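Local coordinates for protein toll-like receptor 6, Variable lymphocyte receptor B (Mus musculus, PDB 3A79) that probably recognises diacylated lipopeptides with Toll-like receptor 2 in innate immunity, its extracellular part being fused here to a fragment of a hagfish lymphocyte receptor, at residues Y284-T289 with E310-Q315; E290-E295 with K321-S326; K334-S339 with S353-L358; F297-T302 with Y325-E330. One frame throughout, in Å; residues are numbered along the deposited sequence.

Contact 1 of 4, residues Y284-T289 with E310-Q315. With NAG (2-acetamido-2-deoxy-beta-D-glucopyranose), chain F; NAG (2-acetamido-2-deoxy-beta-D-glucopyranose), chain G; NAG (2-acetamido-2-deoxy-beta-D-glucopyranose), chain C.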
# COMPACT_ATOMS: atom_id res chain seq x y z
N TYR B 284 -14.32 20.93 -0.26
CA TYR B 284 -12.88 20.92 -0.54
C TYR B 284 -12.09 21.24 0.71
O TYR B 284 -12.33 22.26 1.35
CB TYR B 284 -12.56 21.97 -1.61
CG TYR B 284 -12.86 21.56 -3.03
CD1 TYR B 284 -11.98 20.75 -3.74
CD2 TYR B 284 -14.02 21.99 -3.68
CE1 TYR B 284 -12.24 20.37 -5.05
CE2 TYR B 284 -14.29 21.61 -4.99
CZ TYR B 284 -13.39 20.80 -5.67
OH TYR B 284 -13.63 20.42 -6.97
N ASN B 285 -11.12 20.40 1.06
CA ASN B 285 -10.28 20.67 2.23
C ASN B 285 -11.12 20.75 3.51
O ASN B 285 -11.15 21.77 4.21
CB ASN B 285 -9.41 21.91 1.96
CG ASN B 285 -8.55 22.34 3.15
OD1 ASN B 285 -8.17 21.53 4.00
ND2 ASN B 285 -8.22 23.64 3.18
N LEU B 286 -11.81 19.66 3.80
CA LEU B 286 -12.55 19.46 5.05
C LEU B 286 -11.64 18.98 6.19
O LEU B 286 -10.75 18.15 5.97
CB LEU B 286 -13.67 18.44 4.82
CG LEU B 286 -14.43 17.88 6.01
CD1 LEU B 286 -15.29 18.96 6.61
CD2 LEU B 286 -15.28 16.71 5.58
N THR B 287 -11.88 19.49 7.40
CA THR B 287 -11.14 19.07 8.60
C THR B 287 -12.08 18.67 9.75
O THR B 287 -12.59 19.53 10.46
CB THR B 287 -10.19 20.19 9.11
OG1 THR B 287 -9.38 20.68 8.04
CG2 THR B 287 -9.29 19.68 10.21
N ILE B 288 -12.31 17.36 9.94
CA ILE B 288 -13.14 16.84 11.04
C ILE B 288 -12.49 17.12 12.40
O ILE B 288 -11.30 16.89 12.58
CB ILE B 288 -13.34 15.32 10.91
CG1 ILE B 288 -13.63 14.91 9.46
CG2 ILE B 288 -14.41 14.85 11.85
CD1 ILE B 288 -14.87 15.53 8.87
N THR B 289 -13.27 17.59 13.38
CA THR B 289 -12.63 18.35 14.45
C THR B 289 -12.47 17.87 15.89
O THR B 289 -11.33 17.69 16.32
CB THR B 289 -12.97 19.84 14.39
OG1 THR B 289 -11.90 20.50 13.71
CG2 THR B 289 -13.12 20.45 15.77
N GLU B 310 -13.30 16.16 -1.27
CA GLU B 310 -11.91 16.00 -1.70
C GLU B 310 -10.94 16.68 -0.75
O GLU B 310 -11.06 17.86 -0.47
CB GLU B 310 -11.69 16.54 -3.11
CG GLU B 310 -10.42 15.99 -3.77
CD GLU B 310 -10.10 16.61 -5.13
OE1 GLU B 310 -11.03 16.85 -5.94
OE2 GLU B 310 -8.89 16.84 -5.39
N HIS B 311 -9.97 15.91 -0.29
CA HIS B 311 -8.95 16.40 0.63
C HIS B 311 -9.50 16.54 2.02
O HIS B 311 -10.04 17.58 2.38
CB HIS B 311 -8.37 17.74 0.17
CG HIS B 311 -7.13 18.14 0.91
ND1 HIS B 311 -6.08 17.28 1.11
CD2 HIS B 311 -6.79 19.29 1.53
CE1 HIS B 311 -5.14 17.88 1.81
NE2 HIS B 311 -5.55 19.11 2.07
N VAL B 312 -9.37 15.49 2.81
CA VAL B 312 -9.96 15.48 4.14
C VAL B 312 -8.89 15.23 5.16
O VAL B 312 -8.26 14.17 5.16
CB VAL B 312 -11.03 14.40 4.26
CG1 VAL B 312 -11.61 14.39 5.66
CG2 VAL B 312 -12.11 14.61 3.22
N LYS B 313 -8.65 16.22 6.02
CA LYS B 313 -7.73 16.06 7.14
C LYS B 313 -8.64 15.64 8.34
O LYS B 313 -9.73 16.18 8.50
CB LYS B 313 -6.84 17.35 7.35
CG LYS B 313 -6.45 18.24 6.03
CD LYS B 313 -5.22 19.30 6.16
CE LYS B 313 -4.89 20.15 4.83
NZ LYS B 313 -3.59 21.04 4.61
N ASN B 314 -8.25 14.63 9.12
CA ASN B 314 -9.05 14.25 10.31
C ASN B 314 -8.25 14.23 11.63
O ASN B 314 -7.25 13.52 11.76
CB ASN B 314 -9.77 12.91 10.11
CG ASN B 314 -10.51 12.42 11.36
OD1 ASN B 314 -10.58 13.11 12.37
ND2 ASN B 314 -11.06 11.22 11.29
N GLN B 315 -8.70 15.00 12.61
CA GLN B 315 -7.96 15.19 13.86
C GLN B 315 -8.41 14.30 15.01
O GLN B 315 -7.79 14.31 16.07
CB GLN B 315 -8.04 16.65 14.30
CG GLN B 315 -7.60 17.63 13.25
CD GLN B 315 -7.63 19.05 13.74
OE1 GLN B 315 -8.17 19.33 14.83
NE2 GLN B 315 -7.07 19.96 12.95
C1 NAG F . -7.36 24.02 4.27
C2 NAG F . -6.35 24.92 3.56
C3 NAG F . -5.52 25.81 4.48
C4 NAG F . -6.27 26.29 5.73
C5 NAG F . -7.27 25.30 6.30
C6 NAG F . -8.17 26.01 7.31
C7 NAG F . -5.37 24.23 1.41
C8 NAG F . -5.11 22.94 0.68
N2 NAG F . -5.42 24.15 2.75
O3 NAG F . -5.14 26.94 3.72
O4 NAG F . -5.32 26.64 6.72
O5 NAG F . -8.07 24.71 5.29
O6 NAG F . -9.09 25.12 7.89
O7 NAG F . -5.52 25.26 0.75
C1 NAG G . -9.55 15.19 -9.33
C2 NAG G . -8.15 15.48 -8.78
C3 NAG G . -7.84 16.97 -8.74
C4 NAG G . -8.08 17.57 -10.12
C5 NAG G . -9.54 17.34 -10.49
C6 NAG G . -9.85 17.83 -11.90
C7 NAG G . -7.09 13.86 -7.32
C8 NAG G . -6.77 13.47 -5.90
N2 NAG G . -7.90 14.91 -7.47
O3 NAG G . -6.54 17.20 -8.24
O4 NAG G . -7.77 18.95 -10.10
O5 NAG G . -9.87 15.96 -10.47
O6 NAG G . -9.21 17.01 -12.84
O7 NAG G . -6.63 13.23 -8.28
C1 NAG C . -12.59 10.84 -9.01
C2 NAG C . -12.65 11.58 -10.34
C3 NAG C . -11.45 12.49 -10.61
C4 NAG C . -10.98 13.27 -9.38
C5 NAG C . -10.99 12.38 -8.13
C6 NAG C . -10.75 13.22 -6.89
C7 NAG C . -13.83 10.53 -12.21
C8 NAG C . -13.73 9.58 -13.37
N2 NAG C . -12.75 10.62 -11.43
O3 NAG C . -11.74 13.38 -11.67
O4 NAG C . -9.68 13.79 -9.65
O5 NAG C . -12.24 11.73 -7.98
O6 NAG C . -11.60 14.34 -6.94
O7 NAG C . -14.87 11.17 -12.02
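Asn285 and Leu286 lie beside His311 and Val312 where two strands of the Toll-like receptor 6 part of the fusion run parallel, their axes 4.7 Å apart. Backbone hydrogen bonds do most of the joining. Asn285 N gives a nearly straight bond to Glu310 O at 3.0 Å, and Leu286 N adds a weak one to His311 O. Further on, Lys313 N binds Leu286 O at 2.9 Å, Ile288 N binds Lys313 O, and Gln315 N binds Ile288 O.

The apolar pairs lie on the face carrying Leu286, Ile288 and Val312, which Asn314 shares, its OD1 bonded to Val316 N. There Val312 CG1 meets both Leu286 CD2 and Ile288 CG1, each at 4.3 Å.

Two polar side chains, Glu310 and Asn285, meet sugars. Glu310 runs out extended, CG anti to the backbone N (chi1 -160°), and its carboxylate bridges two of them: OE1 accepts from O6 of the chain C NAG at 2.8 Å, and OE2 from N2 of the chain G NAG at 3.0 Å. An alanine in place of Glu310 would probably leave that O6 and that N2 without this acceptor, and the sugars freer to turn. Asn285 carries the chain F NAG covalently on ND2, and its CB sits at the edge of the His311 ring, 3.7 Å from CD2. Asp340 holds ND1 of that imidazole. CE1 of Tyr284 comes within 3.8 Å of Glu310 OE1.

Parallel strands in register, one face largely apolar and the other turned to polar groups and glycan, are typical of the concave side of a leucine-rich repeat solenoid.

Contact 2 of 4, residues E290-E295 with K321-S326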
# COMPACT_ATOMS: atom_id res chain seq x y z
N GLU B 290 -13.52 17.71 16.67
CA GLU B 290 -13.24 17.51 18.10
C GLU B 290 -13.48 16.08 18.55
O GLU B 290 -12.80 15.57 19.44
CB GLU B 290 -14.05 18.44 19.01
CG GLU B 290 -13.75 19.94 18.91
CD GLU B 290 -14.86 20.79 19.52
OE1 GLU B 290 -15.83 20.22 20.07
OE2 GLU B 290 -14.78 22.04 19.44
N ARG B 291 -14.48 15.46 17.94
CA ARG B 291 -14.89 14.12 18.30
C ARG B 291 -15.76 13.60 17.18
O ARG B 291 -16.29 14.37 16.38
CB ARG B 291 -15.66 14.12 19.63
CG ARG B 291 -16.52 15.37 19.86
CD ARG B 291 -16.91 15.58 21.32
NE ARG B 291 -17.63 14.42 21.83
CZ ARG B 291 -17.06 13.42 22.51
NH1 ARG B 291 -15.75 13.45 22.77
NH2 ARG B 291 -17.79 12.40 22.94
N ILE B 292 -15.88 12.28 17.09
CA ILE B 292 -16.79 11.66 16.15
C ILE B 292 -17.69 10.68 16.89
O ILE B 292 -17.26 9.60 17.30
CB ILE B 292 -16.02 10.94 15.03
CG1 ILE B 292 -15.08 11.91 14.31
CG2 ILE B 292 -16.98 10.31 14.06
CD1 ILE B 292 -14.27 11.26 13.17
N ASP B 293 -18.94 11.07 17.10
CA ASP B 293 -19.91 10.23 17.81
C ASP B 293 -21.04 9.85 16.88
O ASP B 293 -21.09 10.30 15.72
CB ASP B 293 -20.44 10.94 19.05
CG ASP B 293 -19.33 11.36 20.00
OD1 ASP B 293 -19.16 12.59 20.20
OD2 ASP B 293 -18.62 10.49 20.53
N ARG B 294 -21.94 9.00 17.37
CA ARG B 294 -23.09 8.60 16.58
C ARG B 294 -24.08 9.76 16.52
O ARG B 294 -24.61 10.18 17.55
CB ARG B 294 -23.76 7.34 17.14
CG ARG B 294 -23.46 6.07 16.36
CD ARG B 294 -24.04 4.82 17.03
NE ARG B 294 -23.17 4.27 18.07
CZ ARG B 294 -22.20 3.39 17.84
NH1 ARG B 294 -21.97 2.97 16.60
NH2 ARG B 294 -21.45 2.93 18.84
N GLU B 295 -24.31 10.28 15.32
CA GLU B 295 -25.20 11.42 15.15
C GLU B 295 -26.53 11.03 14.51
O GLU B 295 -26.58 10.15 13.65
CB GLU B 295 -24.51 12.52 14.34
CG GLU B 295 -23.22 13.04 14.96
CD GLU B 295 -23.45 13.86 16.22
OE1 GLU B 295 -24.42 14.65 16.23
OE2 GLU B 295 -22.67 13.72 17.19
N LYS B 321 -15.87 3.77 13.85
CA LYS B 321 -15.86 4.06 12.42
C LYS B 321 -17.25 3.95 11.77
O LYS B 321 -17.51 4.59 10.74
CB LYS B 321 -14.81 3.22 11.68
CG LYS B 321 -13.36 3.61 11.97
CD LYS B 321 -12.96 3.23 13.40
CE LYS B 321 -11.64 3.85 13.79
NZ LYS B 321 -11.42 5.07 12.98
N GLU B 322 -18.14 3.16 12.37
CA GLU B 322 -19.53 3.13 11.92
C GLU B 322 -20.10 4.55 11.94
O GLU B 322 -20.66 5.02 10.94
CB GLU B 322 -20.38 2.22 12.80
CG GLU B 322 -20.31 0.75 12.42
CD GLU B 322 -20.27 -0.18 13.64
OE1 GLU B 322 -20.92 -1.25 13.58
OE2 GLU B 322 -19.60 0.16 14.64
N ALA B 323 -19.93 5.22 13.07
CA ALA B 323 -20.49 6.55 13.32
C ALA B 323 -20.16 7.55 12.23
O ALA B 323 -20.91 8.50 12.00
CB ALA B 323 -20.02 7.08 14.67
N LEU B 324 -19.02 7.33 11.58
CA LEU B 324 -18.55 8.20 10.52
C LEU B 324 -18.97 7.66 9.16
O LEU B 324 -19.58 8.39 8.38
CB LEU B 324 -17.03 8.37 10.61
CG LEU B 324 -16.27 8.94 9.40
CD1 LEU B 324 -16.48 10.44 9.25
CD2 LEU B 324 -14.80 8.65 9.53
N TYR B 325 -18.67 6.39 8.86
CA TYR B 325 -18.91 5.87 7.51
C TYR B 325 -20.39 5.67 7.15
O TYR B 325 -20.78 5.75 5.98
CB TYR B 325 -18.13 4.57 7.24
CG TYR B 325 -16.62 4.72 7.31
CD1 TYR B 325 -15.84 3.75 7.91
CD2 TYR B 325 -15.98 5.83 6.76
CE1 TYR B 325 -14.46 3.87 7.98
CE2 TYR B 325 -14.60 5.96 6.83
CZ TYR B 325 -13.85 4.98 7.44
OH TYR B 325 -12.48 5.10 7.52
N SER B 326 -21.23 5.40 8.14
CA SER B 326 -22.63 5.14 7.83
C SER B 326 -23.34 6.41 7.34
O SER B 326 -24.20 6.36 6.46
CB SER B 326 -23.34 4.52 9.03
OG SER B 326 -23.26 5.40 10.13
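Arg294 and Glu322 bring the two flat groups of this contact together. OE2 of Glu322 stands at the edge of the guanidinium, near its plane, 4.2 Å from NH1 of Arg294, which is too far for a salt bridge. The two planes are 77° apart, although the side chains lie alongside and point the same way. A bend at chi3 of Arg294 (-85°) turns NE off the line of the aliphatic stem. That stem is used too: CG of Arg294 rests 4.0 Å from CB of Ala323.

The Ala323 methyl is the centre of the contact. It points from the helix at the loop backbone and comes 3.6 Å from Asp293 O. Deeper in, Ile292 CG2 packs on Leu324 CB at 4.0 Å, and Trp263 of helix 263-273 touches both side chains. Within the loop Arg291 NE forms a salt bridge to Asp293 OD1 at 2.9 Å; within the helix Ser326 OG bonds to Glu322 O from above the carbonyl plane.

This is where a loop of the receptor's leucine-rich repeat solenoid, between strands 278-288 and 306-314, meets helix 321-329, at the part facing the other protein chain. Lys321 and Glu322 also pack on that chain, and Arg294 on a basic side chain of the bound peptide.

No hydrogen bond crosses the contact, so it rests on van der Waals packing, and the Arg294–Glu322 pair is likely to add only a modest electrostatic attraction.

Contact 3 of 4, residues K334-S339 with S353-L358. With NAG (2-acetamido-2-deoxy-beta-D-glucopyranose), chain C.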
# COMPACT_ATOMS: atom_id res chain seq x y z
N LYS B 334 -27.41 9.65 -6.21
CA LYS B 334 -26.87 8.84 -7.29
C LYS B 334 -25.34 8.80 -7.34
O LYS B 334 -24.75 7.79 -7.69
CB LYS B 334 -27.43 9.27 -8.66
CG LYS B 334 -28.78 8.61 -8.97
CD LYS B 334 -29.39 9.09 -10.28
CE LYS B 334 -30.91 8.86 -10.26
NZ LYS B 334 -31.66 9.68 -11.27
N MET B 335 -24.69 9.90 -6.97
CA MET B 335 -23.24 9.96 -7.04
C MET B 335 -22.57 10.41 -5.75
O MET B 335 -22.88 11.47 -5.22
CB MET B 335 -22.80 10.86 -8.17
CG MET B 335 -23.50 10.59 -9.47
SD MET B 335 -23.23 11.98 -10.58
CE MET B 335 -21.44 11.90 -10.72
N LEU B 336 -21.65 9.58 -5.25
CA LEU B 336 -20.82 9.92 -4.10
C LEU B 336 -19.35 9.77 -4.47
O LEU B 336 -18.92 8.69 -4.85
CB LEU B 336 -21.12 9.00 -2.93
CG LEU B 336 -20.28 9.29 -1.68
CD1 LEU B 336 -20.51 10.71 -1.21
CD2 LEU B 336 -20.59 8.31 -0.56
N SER B 337 -18.60 10.87 -4.35
CA SER B 337 -17.15 10.83 -4.43
C SER B 337 -16.55 11.26 -3.09
O SER B 337 -16.89 12.30 -2.56
CB SER B 337 -16.63 11.76 -5.54
OG SER B 337 -17.08 11.39 -6.84
N ILE B 338 -15.65 10.44 -2.54
CA ILE B 338 -14.85 10.86 -1.39
C ILE B 338 -13.38 10.55 -1.62
O ILE B 338 -13.00 9.39 -1.58
CB ILE B 338 -15.25 10.14 -0.12
CG1 ILE B 338 -16.64 10.58 0.34
CG2 ILE B 338 -14.19 10.39 0.95
CD1 ILE B 338 -17.16 9.79 1.53
N SER B 339 -12.57 11.58 -1.84
CA SER B 339 -11.18 11.40 -2.30
C SER B 339 -10.11 12.13 -1.48
O SER B 339 -10.37 13.17 -0.88
CB SER B 339 -11.06 11.83 -3.77
OG SER B 339 -11.96 11.11 -4.59
N SER B 353 -29.21 0.70 -2.05
CA SER B 353 -29.01 2.12 -2.29
C SER B 353 -29.29 2.46 -3.74
O SER B 353 -29.72 1.61 -4.52
CB SER B 353 -27.61 2.58 -1.90
OG SER B 353 -26.68 2.21 -2.89
N SER B 354 -29.03 3.71 -4.10
CA SER B 354 -29.33 4.18 -5.44
C SER B 354 -28.07 4.75 -6.05
O SER B 354 -28.08 5.28 -7.16
CB SER B 354 -30.46 5.21 -5.43
OG SER B 354 -30.16 6.27 -4.54
N PHE B 355 -26.98 4.64 -5.30
CA PHE B 355 -25.66 4.96 -5.83
C PHE B 355 -25.53 4.30 -7.18
O PHE B 355 -25.73 3.10 -7.31
CB PHE B 355 -24.56 4.43 -4.92
CG PHE B 355 -24.43 5.16 -3.63
CD1 PHE B 355 -24.24 4.47 -2.44
CD2 PHE B 355 -24.49 6.55 -3.59
CE1 PHE B 355 -24.12 5.13 -1.25
CE2 PHE B 355 -24.36 7.22 -2.39
CZ PHE B 355 -24.18 6.51 -1.22
N THR B 356 -25.20 5.09 -8.19
CA THR B 356 -24.87 4.53 -9.49
C THR B 356 -23.47 4.96 -9.88
O THR B 356 -22.93 4.54 -10.90
CB THR B 356 -25.88 4.94 -10.57
OG1 THR B 356 -25.80 6.35 -10.81
CG2 THR B 356 -27.29 4.58 -10.12
N PHE B 357 -22.87 5.80 -9.03
CA PHE B 357 -21.52 6.30 -9.24
C PHE B 357 -20.77 6.43 -7.93
O PHE B 357 -21.21 7.08 -7.00
CB PHE B 357 -21.57 7.64 -9.95
CG PHE B 357 -20.22 8.25 -10.15
CD1 PHE B 357 -19.48 7.97 -11.29
CD2 PHE B 357 -19.69 9.12 -9.21
CE1 PHE B 357 -18.24 8.54 -11.48
CE2 PHE B 357 -18.45 9.70 -9.39
CZ PHE B 357 -17.72 9.40 -10.53
N LEU B 358 -19.61 5.78 -7.86
CA LEU B 358 -18.78 5.81 -6.67
C LEU B 358 -17.32 6.05 -7.05
O LEU B 358 -16.79 5.38 -7.93
CB LEU B 358 -18.94 4.51 -5.88
CG LEU B 358 -20.28 4.40 -5.16
CD1 LEU B 358 -20.39 3.08 -4.45
CD2 LEU B 358 -20.49 5.56 -4.18
C1 NAG C . -12.59 10.84 -9.01
C2 NAG C . -12.65 11.58 -10.34
C3 NAG C . -11.45 12.49 -10.61
C4 NAG C . -10.98 13.27 -9.38
C5 NAG C . -10.99 12.38 -8.13
C6 NAG C . -10.75 13.22 -6.89
C7 NAG C . -13.83 10.53 -12.21
C8 NAG C . -13.73 9.58 -13.37
N2 NAG C . -12.75 10.62 -11.43
O3 NAG C . -11.74 13.38 -11.67
O4 NAG C . -9.68 13.79 -9.65
O5 NAG C . -12.24 11.73 -7.98
O6 NAG C . -11.60 14.34 -6.94
O7 NAG C . -14.87 11.17 -12.02
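Met335 and Phe357 pair across two neighbouring parallel strands of the leucine-rich repeat solenoid, in the receptor part of the fusion. Their side chains share one face. Met335 turns its methyl back at chi3 (62°), which sets CE over one face of the Phe357 ring, 4.0 Å from the centroid and offset toward the rim; the sulfur stands oblique to the ring, giving a Met-aromatic contact. At the ring's edge, in its plane, Ser337 OG lies 3.4 Å from CE2 of Phe357, while CZ nears O7 of the chain C NAG. An alanine in place of Phe357 would probably open a gap beside the sugar and leave the Met335 methyl free to turn.

The backbones meet where the second strand begins. Lys334 O takes two bonds: Thr356 N at 2.8 Å, in the carbonyl plane on a lone pair, and Phe357 N at 3.0 Å. Leu336 N then binds Phe357 O at 3.1 Å.

On the face of Leu336 and Leu358, Leu336 CB touches Leu358 CD2 and, from the preceding loop, Phe355 CE2, both at 3.7 Å. Leu358 CD2 lies over a face of the Phe355 ring, whose edge is met by Lys334 O.

Strand 306-314 flanks strand 335-339, Met335 bonding by its backbone to Leu307 and to Lys305 just before that strand; strand 381-383 follows on the far side, where Thr381 touches Phe357 and Leu382 touches Leu358.

Contact 4 of 4, residues F297-T302 with Y325-E330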
# COMPACT_ATOMS: atom_id res chain seq x y z
N PHE B 297 -29.61 11.17 12.09
CA PHE B 297 -29.83 11.60 10.71
C PHE B 297 -30.77 10.64 10.00
O PHE B 297 -30.76 9.44 10.25
CB PHE B 297 -28.50 11.70 9.95
CG PHE B 297 -27.78 10.40 9.81
CD1 PHE B 297 -27.88 9.65 8.65
CD2 PHE B 297 -27.00 9.90 10.86
CE1 PHE B 297 -27.21 8.44 8.52
CE2 PHE B 297 -26.34 8.70 10.75
CZ PHE B 297 -26.44 7.97 9.58
N THR B 298 -31.61 11.20 9.13
CA THR B 298 -32.41 10.42 8.20
C THR B 298 -32.34 11.10 6.84
O THR B 298 -32.45 12.32 6.74
CB THR B 298 -33.91 10.30 8.63
OG1 THR B 298 -34.30 11.41 9.46
CG2 THR B 298 -34.15 8.99 9.40
N TYR B 299 -32.14 10.30 5.80
CA TYR B 299 -32.14 10.83 4.45
C TYR B 299 -33.47 10.59 3.75
O TYR B 299 -33.81 9.46 3.40
CB TYR B 299 -31.02 10.19 3.65
CG TYR B 299 -29.68 10.54 4.19
CD1 TYR B 299 -28.89 9.58 4.80
CD2 TYR B 299 -29.23 11.85 4.14
CE1 TYR B 299 -27.67 9.90 5.30
CE2 TYR B 299 -28.01 12.18 4.65
CZ TYR B 299 -27.23 11.20 5.23
OH TYR B 299 -25.99 11.53 5.73
N SER B 300 -34.21 11.68 3.54
CA SER B 300 -35.49 11.61 2.86
C SER B 300 -35.31 12.09 1.44
O SER B 300 -34.23 12.54 1.07
CB SER B 300 -36.51 12.50 3.56
OG SER B 300 -36.36 12.43 4.97
N GLU B 301 -36.37 11.99 0.65
CA GLU B 301 -36.39 12.54 -0.70
C GLU B 301 -35.56 13.81 -0.75
O GLU B 301 -35.74 14.70 0.08
CB GLU B 301 -37.83 12.85 -1.11
CG GLU B 301 -38.59 13.73 -0.11
CD GLU B 301 -39.48 12.93 0.86
OE1 GLU B 301 -39.13 11.78 1.20
OE2 GLU B 301 -40.53 13.46 1.27
N THR B 302 -34.64 13.88 -1.71
CA THR B 302 -33.75 15.03 -1.82
C THR B 302 -33.52 15.42 -3.27
O THR B 302 -33.68 14.61 -4.17
CB THR B 302 -32.38 14.74 -1.18
OG1 THR B 302 -31.48 15.82 -1.45
CG2 THR B 302 -31.80 13.46 -1.74
N TYR B 325 -18.67 6.39 8.86
CA TYR B 325 -18.91 5.87 7.51
C TYR B 325 -20.39 5.67 7.15
O TYR B 325 -20.78 5.75 5.98
CB TYR B 325 -18.13 4.57 7.24
CG TYR B 325 -16.62 4.72 7.31
CD1 TYR B 325 -15.84 3.75 7.91
CD2 TYR B 325 -15.98 5.83 6.76
CE1 TYR B 325 -14.46 3.87 7.98
CE2 TYR B 325 -14.60 5.96 6.83
CZ TYR B 325 -13.85 4.98 7.44
OH TYR B 325 -12.48 5.10 7.52
N SER B 326 -21.23 5.40 8.14
CA SER B 326 -22.63 5.14 7.83
C SER B 326 -23.34 6.41 7.34
O SER B 326 -24.20 6.36 6.46
CB SER B 326 -23.34 4.52 9.03
OG SER B 326 -23.26 5.40 10.13
N VAL B 327 -22.96 7.55 7.91
CA VAL B 327 -23.47 8.85 7.48
C VAL B 327 -23.39 9.06 5.97
O VAL B 327 -24.21 9.77 5.40
CB VAL B 327 -22.72 9.98 8.22
CG1 VAL B 327 -22.94 11.32 7.53
CG2 VAL B 327 -23.15 10.02 9.67
N PHE B 328 -22.40 8.44 5.32
CA PHE B 328 -22.29 8.47 3.86
C PHE B 328 -22.92 7.24 3.22
O PHE B 328 -23.58 7.34 2.19
CB PHE B 328 -20.83 8.54 3.41
CG PHE B 328 -20.09 9.73 3.92
CD1 PHE B 328 -19.20 9.60 4.98
CD2 PHE B 328 -20.29 10.97 3.36
CE1 PHE B 328 -18.53 10.70 5.46
CE2 PHE B 328 -19.61 12.07 3.84
CZ PHE B 328 -18.73 11.94 4.90
N ALA B 329 -22.71 6.07 3.81
CA ALA B 329 -23.15 4.84 3.17
C ALA B 329 -24.66 4.83 2.96
O ALA B 329 -25.15 4.43 1.90
CB ALA B 329 -22.71 3.64 3.98
N GLU B 330 -25.39 5.31 3.97
CA GLU B 330 -26.85 5.37 3.93
C GLU B 330 -27.41 6.59 3.18
O GLU B 330 -28.56 6.96 3.40
CB GLU B 330 -27.45 5.36 5.35
CG GLU B 330 -26.79 4.42 6.36
CD GLU B 330 -27.63 4.26 7.62
OE1 GLU B 330 -27.06 4.23 8.75
OE2 GLU B 330 -28.86 4.17 7.49
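Phe297 lays one face of its ring over the Val327 side chain. CG2 of Val327 stands 4.0 Å from the ring centroid and 28° off the normal, a CH-pi contact, with CE2 of Phe297 the ring atom nearest to that methyl. CG sits between the backbone N and the carbonyl carbon (chi1 63°), which starts the ring off toward the helix. Its far end reaches the helix backbone, CZ of Phe297 lying 3.7 Å from CA of Val327. Ser326 OG comes up at the edge of the same ring, 4.1 Å from CZ; its hydroxyl is already bonded to Glu322 O. Glu330 OE1 approaches the ring obliquely, 3.9 Å from CZ.

These residues belong to the receptor part of the fusion, where the long loop from strand 278-288 to strand 306-314 passes over the end of helix 321-329, on the convex side of the leucine-rich repeat solenoid. Helix 263-273, before the loop in the chain, touches Phe297 through Val267 and Gln271, so the ring is wedged between two successive helices.

Tyr299 supplies the polar link. Its OH donates to Val327 O at 2.5 Å, in the carbonyl plane and on a lone pair. The carbonyl belongs to the last turn of the helix, and the tyrosine hydroxyl ties the loop to it. The same OH also lies 3.5 Å from CG1 of Val327, the two side chains crossing at about a right angle. CD1 of Tyr299 meets Glu330 O just past the helix end, and the Tyr299 ring also meets Trp274, the planes at about 45°.

Contacts 1 and 3 are strand pairings of the concave side, held by backbone hydrogen bonds with apolar packing on the inner face; in contact 3 Met335 and Phe357 add more on the glycan side. They adjoin: strands 306-314 and 335-339 are neighbours, His311 N probably bonds to Ser339 O, and both contacts touch the chain C NAG. Contacts 2 and 4 instead fasten one loop to successive parts of helix 321-329, by side-chain packing with few or no hydrogen bonds. Contact 4 lies at the surface; the others are partly buried. The two groups meet inside the solenoid, where Asn314 touches Ile292 and Phe328 packs on Leu336, Ile338 and Phe355.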